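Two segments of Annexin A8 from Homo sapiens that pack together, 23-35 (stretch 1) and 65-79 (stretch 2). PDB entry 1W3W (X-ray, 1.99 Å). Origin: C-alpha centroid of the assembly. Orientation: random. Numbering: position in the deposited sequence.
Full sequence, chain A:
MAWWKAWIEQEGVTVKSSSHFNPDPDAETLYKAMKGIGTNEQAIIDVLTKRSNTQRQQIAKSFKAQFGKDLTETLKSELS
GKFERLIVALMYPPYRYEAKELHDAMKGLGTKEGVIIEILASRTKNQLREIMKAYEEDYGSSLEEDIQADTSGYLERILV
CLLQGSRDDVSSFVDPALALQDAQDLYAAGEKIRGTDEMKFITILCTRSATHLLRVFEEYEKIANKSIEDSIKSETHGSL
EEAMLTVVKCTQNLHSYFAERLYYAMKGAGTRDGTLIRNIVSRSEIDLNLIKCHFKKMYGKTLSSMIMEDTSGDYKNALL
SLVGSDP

Stretch 1 (23-35) PDPDAETLYKAMK
Stretch 2, residues 65-79: AQFGKDLTETLKSEL

How do the two backbones run past each other? Stretch 1 is a helix through Met-34, and Lys-35 is the first residue to leave helical phi/psi. Stretch 2 begins with the last turn of one helix, Ala-65 to Phe-67, breaks at Gly-68 (phi/psi 76/6, a positive phi that favours glycine), passes through extended Lys-69 (-124/151) and Asp-70 (-72/133), and resumes as helix 71-78. This second helix runs in nearly the same direction as the first helix, at 27°, with axes 11.7 Å apart at closest approach. The register pairs CA atoms of Ala-27 with Gln-66 (8.3 Å), Tyr-31 with Phe-67 (7.8 Å), Leu-30 with Leu-71 (8.8 Å) and Met-34 with Glu-78 (7.0 Å).

What do the aromatic rings do? Tyr-31 (chi1 178°, t; chi2 78°) and Phe-67 (chi1 -53°, m; chi2 -60°) form an offset stack, with ring centroids 3.9 Å apart and planes at 9°, so the nearly parallel rings make close van der Waals contact over their faces. Tyr-31 CD1 comes 3.4 Å from Phe-67 CG, and Tyr-31 CB lies 3.8 Å from the Phe-67 ring centroid, over the face, as a CH-pi contact. The phenylalanine ring also reaches back along the first helix: its CE2 is 4.5 Å from Ala-27 CB, an apolar contact, and its CZ is 4.1 Å from Glu-28 CA.

Where does aliphatic packing close the gap? Met-34 (m, t, m) is a knob in a hole formed by Leu-71, Thr-74, Leu-75 and Glu-78, where its apolar thioether packs against methyl groups and the aliphatic part of Glu-78. Its SD is 3.6 Å from Leu-75 CD1 and 3.9 Å from Glu-78 CG, while its CE lies 4.0 Å from Thr-74 CG2 and 4.1 Å from Leu-71 CD1. Leu-75 points its CA-to-CB bond sideways, yet its end comes nearer, with chi1 at -99° and chi2 at 13°. One turn earlier, Leu-30 (m, t) meets Leu-71 (t, p), CD1 to CD2 at 3.8 Å. These apolar contacts help bury 546 Å² in total, both sides summed.

Which polar bonds hold the arrangement? Across the stretches there is one weak hydrogen bond, from Gln-66 NE2 to Asp-24 O at 3.5 Å; Gln-66 adopts m, t with chi3 71°. Within stretch 2, Asp-70 (chi1 -177°, t) caps the second helix: its OD2 accepts from Glu-73 N at 3.1 Å, satisfying an amide that the first helical turn leaves without a backbone partner. Thr-74 OG1, in the m rotamer, donates to Asp-70 O at 2.7 Å, tying its side chain to the preceding turn.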

# COMPACT_ATOMS: atom_id res chain seq x y z
N PRO A 23 -20.49 20.03 -5.18
CA PRO A 23 -19.13 20.09 -5.75
C PRO A 23 -18.83 21.26 -6.70
O PRO A 23 -17.67 21.46 -7.05
CB PRO A 23 -19.04 18.79 -6.54
CG PRO A 23 -20.43 18.55 -6.97
CD PRO A 23 -21.30 18.98 -5.83
N ASP A 24 -19.86 21.99 -7.14
CA ASP A 24 -19.70 22.98 -8.21
C ASP A 24 -18.73 24.12 -7.88
O ASP A 24 -17.90 24.44 -8.70
CB ASP A 24 -21.08 23.55 -8.63
CG ASP A 24 -21.94 22.54 -9.37
OD1 ASP A 24 -21.46 21.43 -9.74
OD2 ASP A 24 -23.13 22.77 -9.64
N PRO A 25 -18.82 24.74 -6.70
CA PRO A 25 -17.87 25.79 -6.34
C PRO A 25 -16.42 25.33 -6.31
O PRO A 25 -15.55 26.04 -6.77
CB PRO A 25 -18.30 26.20 -4.92
CG PRO A 25 -19.71 25.74 -4.79
CD PRO A 25 -19.86 24.54 -5.67
N ASP A 26 -16.17 24.14 -5.78
CA ASP A 26 -14.82 23.58 -5.77
C ASP A 26 -14.29 23.39 -7.21
O ASP A 26 -13.13 23.67 -7.49
CB ASP A 26 -14.79 22.25 -5.02
CG ASP A 26 -14.81 22.42 -3.51
OD1 ASP A 26 -15.23 21.48 -2.81
OD2 ASP A 26 -14.42 23.45 -2.92
N ALA A 27 -15.13 22.89 -8.09
CA ALA A 27 -14.75 22.73 -9.50
C ALA A 27 -14.37 24.07 -10.08
O ALA A 27 -13.39 24.20 -10.79
CB ALA A 27 -15.89 22.09 -10.30
N GLU A 28 -15.16 25.10 -9.76
CA GLU A 28 -14.86 26.45 -10.22
C GLU A 28 -13.56 27.01 -9.64
O GLU A 28 -12.82 27.68 -10.34
CB GLU A 28 -16.02 27.41 -9.89
CG GLU A 28 -15.97 28.68 -10.72
CD GLU A 28 -17.06 29.65 -10.33
OE1 GLU A 28 -17.13 30.01 -9.15
OE2 GLU A 28 -17.84 30.05 -11.22
N THR A 29 -13.28 26.72 -8.38
CA THR A 29 -12.01 27.12 -7.81
C THR A 29 -10.84 26.51 -8.57
O THR A 29 -9.87 27.19 -8.86
CB THR A 29 -11.94 26.70 -6.34
OG1 THR A 29 -12.94 27.39 -5.61
CG2 THR A 29 -10.64 27.16 -5.71
N LEU A 30 -10.93 25.22 -8.90
CA LEU A 30 -9.85 24.56 -9.62
C LEU A 30 -9.69 25.14 -11.04
O LEU A 30 -8.58 25.35 -11.51
CB LEU A 30 -10.08 23.07 -9.69
CG LEU A 30 -10.07 22.32 -8.37
CD1 LEU A 30 -10.43 20.87 -8.58
CD2 LEU A 30 -8.72 22.46 -7.70
N TYR A 31 -10.82 25.41 -11.70
CA TYR A 31 -10.82 26.03 -13.01
C TYR A 31 -10.06 27.36 -12.99
O TYR A 31 -9.15 27.58 -13.78
CB TYR A 31 -12.26 26.23 -13.47
CG TYR A 31 -12.42 26.92 -14.81
CD1 TYR A 31 -12.20 26.22 -16.00
CD2 TYR A 31 -12.80 28.26 -14.88
CE1 TYR A 31 -12.37 26.85 -17.25
CE2 TYR A 31 -12.95 28.90 -16.12
CZ TYR A 31 -12.74 28.19 -17.29
OH TYR A 31 -12.90 28.82 -18.51
N LYS A 32 -10.42 28.24 -12.06
CA LYS A 32 -9.78 29.54 -11.93
C LYS A 32 -8.29 29.40 -11.60
O LYS A 32 -7.47 30.20 -12.04
CB LYS A 32 -10.49 30.35 -10.85
CG LYS A 32 -11.91 30.75 -11.23
CD LYS A 32 -12.57 31.61 -10.15
CE LYS A 32 -12.63 33.08 -10.58
NZ LYS A 32 -11.28 33.64 -10.94
N ALA A 33 -7.95 28.36 -10.85
CA ALA A 33 -6.57 28.13 -10.44
C ALA A 33 -5.67 27.76 -11.61
O ALA A 33 -4.48 27.99 -11.55
CB ALA A 33 -6.52 27.03 -9.38
N MET A 34 -6.22 27.16 -12.66
CA MET A 34 -5.41 26.68 -13.78
C MET A 34 -5.63 27.43 -15.09
O MET A 34 -4.80 27.33 -16.01
CB MET A 34 -5.71 25.20 -13.99
CG MET A 34 -5.29 24.37 -12.80
SD MET A 34 -5.48 22.63 -13.05
CE MET A 34 -7.21 22.46 -12.82
N LYS A 35 -6.72 28.18 -15.16
CA LYS A 35 -7.13 28.90 -16.36
C LYS A 35 -6.12 30.01 -16.63
O LYS A 35 -5.59 30.63 -15.71
CB LYS A 35 -8.56 29.46 -16.17
CG LYS A 35 -8.99 30.58 -17.12
CD LYS A 35 -10.34 31.19 -16.71
CE LYS A 35 -10.39 32.70 -16.95
NZ LYS A 35 -11.80 33.22 -17.05
N ALA A 65 -18.56 18.60 -16.67
CA ALA A 65 -19.85 19.11 -17.12
C ALA A 65 -19.80 20.61 -17.39
O ALA A 65 -20.35 21.08 -18.40
CB ALA A 65 -20.94 18.78 -16.09
N GLN A 66 -19.14 21.36 -16.50
CA GLN A 66 -19.09 22.83 -16.58
C GLN A 66 -18.06 23.36 -17.60
O GLN A 66 -18.31 24.36 -18.26
CB GLN A 66 -18.73 23.44 -15.22
CG GLN A 66 -19.80 23.34 -14.14
CD GLN A 66 -19.42 24.17 -12.92
OE1 GLN A 66 -19.44 25.39 -12.98
NE2 GLN A 66 -19.02 23.50 -11.83
N PHE A 67 -16.91 22.70 -17.70
CA PHE A 67 -15.76 23.26 -18.41
C PHE A 67 -15.28 22.39 -19.57
O PHE A 67 -14.39 22.79 -20.30
CB PHE A 67 -14.63 23.56 -17.42
CG PHE A 67 -15.07 24.41 -16.25
CD1 PHE A 67 -15.59 25.68 -16.47
CD2 PHE A 67 -15.03 23.92 -14.95
CE1 PHE A 67 -16.03 26.46 -15.43
CE2 PHE A 67 -15.47 24.69 -13.89
CZ PHE A 67 -15.97 25.97 -14.12
N GLY A 68 -15.87 21.21 -19.74
CA GLY A 68 -15.65 20.39 -20.92
C GLY A 68 -14.36 19.62 -21.02
O GLY A 68 -14.10 19.01 -22.05
N LYS A 69 -13.53 19.64 -19.97
CA LYS A 69 -12.27 18.89 -19.95
C LYS A 69 -12.26 17.96 -18.74
O LYS A 69 -12.87 18.27 -17.72
CB LYS A 69 -11.08 19.85 -19.88
CG LYS A 69 -10.46 20.27 -21.23
CD LYS A 69 -11.00 21.61 -21.71
CE LYS A 69 -10.06 22.29 -22.73
NZ LYS A 69 -9.46 21.30 -23.69
N ASP A 70 -11.55 16.85 -18.85
CA ASP A 70 -11.36 15.94 -17.73
C ASP A 70 -10.40 16.57 -16.71
O ASP A 70 -9.35 17.12 -17.08
CB ASP A 70 -10.82 14.61 -18.24
CG ASP A 70 -10.67 13.59 -17.15
OD1 ASP A 70 -11.67 12.90 -16.84
OD2 ASP A 70 -9.60 13.42 -16.52
N LEU A 71 -10.76 16.52 -15.43
CA LEU A 71 -9.99 17.17 -14.38
C LEU A 71 -8.61 16.55 -14.21
O LEU A 71 -7.62 17.27 -14.09
CB LEU A 71 -10.75 17.14 -13.05
CG LEU A 71 -10.03 17.74 -11.84
CD1 LEU A 71 -9.53 19.16 -12.13
CD2 LEU A 71 -10.93 17.74 -10.60
N THR A 72 -8.55 15.23 -14.18
CA THR A 72 -7.31 14.51 -13.99
C THR A 72 -6.33 14.78 -15.13
O THR A 72 -5.16 15.08 -14.87
CB THR A 72 -7.59 13.02 -13.83
OG1 THR A 72 -8.34 12.80 -12.64
CG2 THR A 72 -6.30 12.23 -13.61
N GLU A 73 -6.80 14.70 -16.37
CA GLU A 73 -5.98 14.99 -17.54
C GLU A 73 -5.49 16.43 -17.52
O GLU A 73 -4.37 16.70 -17.93
CB GLU A 73 -6.74 14.74 -18.85
CG GLU A 73 -6.95 13.27 -19.20
CD GLU A 73 -5.67 12.43 -19.11
OE1 GLU A 73 -4.62 12.84 -19.66
OE2 GLU A 73 -5.73 11.34 -18.49
N THR A 74 -6.34 17.33 -17.04
CA THR A 74 -5.99 18.73 -16.94
C THR A 74 -4.91 18.93 -15.88
O THR A 74 -3.93 19.63 -16.11
CB THR A 74 -7.25 19.55 -16.61
OG1 THR A 74 -8.17 19.44 -17.70
CG2 THR A 74 -6.96 21.04 -16.52
N LEU A 75 -5.08 18.28 -14.73
CA LEU A 75 -4.07 18.30 -13.67
C LEU A 75 -2.71 17.77 -14.15
O LEU A 75 -1.67 18.33 -13.82
CB LEU A 75 -4.55 17.44 -12.48
CG LEU A 75 -5.19 18.06 -11.22
CD1 LEU A 75 -5.60 19.49 -11.31
CD2 LEU A 75 -6.34 17.17 -10.70
N LYS A 76 -2.72 16.68 -14.93
CA LYS A 76 -1.50 16.08 -15.47
C LYS A 76 -0.75 17.05 -16.40
O LYS A 76 0.48 17.12 -16.37
CB LYS A 76 -1.80 14.79 -16.24
CG LYS A 76 -2.04 13.57 -15.38
CD LYS A 76 -1.98 12.27 -16.21
CE LYS A 76 -2.88 11.19 -15.63
NZ LYS A 76 -2.37 9.78 -15.82
N SER A 77 -1.49 17.80 -17.20
CA SER A 77 -0.92 18.78 -18.11
C SER A 77 -0.42 20.05 -17.42
O SER A 77 0.60 20.61 -17.80
CB SER A 77 -1.96 19.18 -19.16
OG SER A 77 -2.51 18.01 -19.74
N GLU A 78 -1.14 20.51 -16.41
CA GLU A 78 -0.85 21.80 -15.81
C GLU A 78 0.25 21.72 -14.77
O GLU A 78 0.96 22.68 -14.56
CB GLU A 78 -2.12 22.39 -15.18
CG GLU A 78 -3.15 22.83 -16.21
CD GLU A 78 -2.60 23.89 -17.14
OE1 GLU A 78 -2.11 24.92 -16.64
OE2 GLU A 78 -2.63 23.67 -18.37
N LEU A 79 0.37 20.58 -14.11
CA LEU A 79 1.31 20.43 -13.00
C LEU A 79 2.51 19.59 -13.43
O LEU A 79 2.46 18.88 -14.43
CB LEU A 79 0.60 19.76 -11.82
CG LEU A 79 -0.64 20.51 -11.29
CD1 LEU A 79 -1.24 19.77 -10.12
CD2 LEU A 79 -0.30 21.93 -10.90